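Local coordinates for uncharacterized protein (Sulfolobus solfataricus P2, PDB 2QS7) that is of unknown function but belongs to the DsrE/DsrF-like family and is a putative oxidoreductase, at residues P85-H88 against Q89-Q93. Residues are numbered along the deposited sequence; the frame is centred on the assembly and turned at random. Where two conformers were deposited one is given.
Sequences PMWH and QLVQQ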
loop_
_atom_site.group_PDB
_atom_site.type_symbol
_atom_site.label_atom_id
_atom_site.label_comp_id
_atom_site.label_asym_id
_atom_site.label_seq_id
_atom_site.Cartn_x
_atom_site.Cartn_y
_atom_site.Cartn_z
ATOM N N PRO A 85 14.827 -18.290 -2.451
ATOM C CA PRO A 85 14.166 -18.331 -3.772
ATOM C C PRO A 85 13.689 -16.976 -4.271
ATOM O O PRO A 85 13.436 -16.082 -3.455
ATOM C CB PRO A 85 12.938 -19.230 -3.552
ATOM C CG PRO A 85 13.123 -19.893 -2.238
ATOM C CD PRO A 85 14.174 -19.162 -1.455
HETATM N N MSE A 86 13.580 -16.824 -5.594
HETATM C CA MSE A 86 13.069 -15.595 -6.206
HETATM C C MSE A 86 11.571 -15.518 -5.912
HETATM O O MSE A 86 10.909 -16.550 -5.702
HETATM C CB MSE A 86 13.327 -15.599 -7.731
HETATM C CG MSE A 86 14.814 -15.833 -8.105
HETATM SE SE MSE A 86 15.276 -15.936 -10.055
HETATM C CE MSE A 86 15.431 -14.066 -10.510
ATOM N N TRP A 87 11.035 -14.308 -5.914
ATOM C CA TRP A 87 9.641 -14.111 -5.607
ATOM C C TRP A 87 8.688 -14.978 -6.423
ATOM O O TRP A 87 7.705 -15.516 -5.878
ATOM C CB TRP A 87 9.291 -12.630 -5.753
ATOM C CG TRP A 87 9.206 -12.160 -7.150
ATOM C CD1 TRP A 87 10.194 -11.626 -7.903
ATOM C CD2 TRP A 87 8.039 -12.182 -7.965
ATOM N NE1 TRP A 87 9.716 -11.301 -9.142
ATOM C CE2 TRP A 87 8.393 -11.635 -9.208
ATOM C CE3 TRP A 87 6.718 -12.582 -7.752
ATOM C CZ2 TRP A 87 7.484 -11.491 -10.250
ATOM C CZ3 TRP A 87 5.809 -12.452 -8.798
ATOM C CH2 TRP A 87 6.208 -11.915 -10.038
ATOM N N HIS A 88 8.939 -15.097 -7.715
ATOM C CA HIS A 88 8.045 -15.872 -8.571
ATOM C C HIS A 88 8.135 -17.365 -8.313
ATOM O O HIS A 88 7.168 -18.067 -8.539
ATOM C CB HIS A 88 8.241 -15.571 -10.052
ATOM C CG HIS A 88 9.645 -15.719 -10.515
ATOM N ND1 HIS A 88 10.183 -16.933 -10.885
ATOM C CD2 HIS A 88 10.625 -14.797 -10.684
ATOM C CE1 HIS A 88 11.442 -16.753 -11.252
ATOM N NE2 HIS A 88 11.737 -15.467 -11.137
ATOM N N GLN A 89 9.295 -17.846 -7.870
ATOM C CA GLN A 89 9.462 -19.243 -7.512
ATOM C C GLN A 89 8.655 -19.533 -6.266
ATOM O O GLN A 89 8.043 -20.577 -6.155
ATOM C CB GLN A 89 10.927 -19.569 -7.268
ATOM C CG GLN A 89 11.771 -19.408 -8.528
ATOM C CD GLN A 89 13.245 -19.656 -8.294
ATOM O OE1 GLN A 89 13.776 -19.449 -7.196
ATOM N NE2 GLN A 89 13.919 -20.099 -9.338
ATOM N N LEU A 90 8.634 -18.590 -5.330
ATOM C CA LEU A 90 7.821 -18.734 -4.130
ATOM C C LEU A 90 6.343 -18.813 -4.500
ATOM O O LEU A 90 5.590 -19.599 -3.907
ATOM C CB LEU A 90 8.074 -17.594 -3.133
ATOM C CG LEU A 90 9.433 -17.511 -2.422
ATOM C CD1 LEU A 90 9.530 -16.217 -1.622
ATOM C CD2 LEU A 90 9.712 -18.715 -1.526
ATOM N N VAL A 91 5.917 -18.025 -5.479
ATOM C CA VAL A 91 4.511 -18.073 -5.894
ATOM C C VAL A 91 4.184 -19.427 -6.565
ATOM O O VAL A 91 3.189 -20.099 -6.196
ATOM C CB VAL A 91 4.125 -16.885 -6.777
ATOM C CG1 VAL A 91 2.676 -17.029 -7.259
ATOM C CG2 VAL A 91 4.310 -15.599 -5.969
ATOM N N GLN A 92 5.038 -19.861 -7.486
ATOM C CA GLN A 92 4.798 -21.101 -8.184
ATOM C C GLN A 92 4.807 -22.280 -7.224
ATOM O O GLN A 92 3.980 -23.183 -7.345
ATOM C CB GLN A 92 5.805 -21.303 -9.339
ATOM C CG GLN A 92 5.657 -22.627 -10.092
ATOM C CD GLN A 92 4.221 -22.956 -10.546
ATOM O OE1 GLN A 92 3.695 -24.037 -10.233
ATOM N NE2 GLN A 92 3.579 -22.025 -11.253
ATOM N N GLN A 93 5.734 -22.283 -6.274
ATOM C CA GLN A 93 5.793 -23.369 -5.283
ATOM C C GLN A 93 4.532 -23.337 -4.434
ATOM O O GLN A 93 4.000 -24.378 -4.076
ATOM C CB GLN A 93 7.025 -23.258 -4.379
#
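Q89 sets CG beside its own backbone N (chi1 -64°) and runs extended beyond it, which carries OE1 back to the backbone N of M86. H88 takes the tight torsion with CG between the backbone N and the carbonyl carbon (chi1 54°), and its ring then lies alongside the Q89 chain. This is the first turn of a helix. M86 is the N-cap residue, here a selenomethionine. Its N gives a hydrogen bond to Q89 OE1 (3.1 Å, 159° at the hydrogen). The donor sits above the amide carbonyl plane. M86 O takes L90 N at 3.1 Å, and Q89 N more weakly. V91 N to W87 O and Q92 N to H88 O continue the helical pattern.

M86 CB lies over one face of the H88 ring, W87 NE1 meets the edge in plane, and Q89 CG is 3.8 Å from ND1. H88 CB lies over the centre of one face of the W87 indole, 3.8 Å above its plane. With an alanine in place of H88 the ring is lost, which would probably open a gap beside M86 CB and Q89 CG. P85 CG touches L90 CD2 at 3.7 Å, the two side chains crossing nearly at right angles.

W87 and L90 face helix 19-34, touching L22 and M23. W87 also meets F43, and V91 meets L41, both on strand 38-43, so helix 87-97 starts against the parallel sheet.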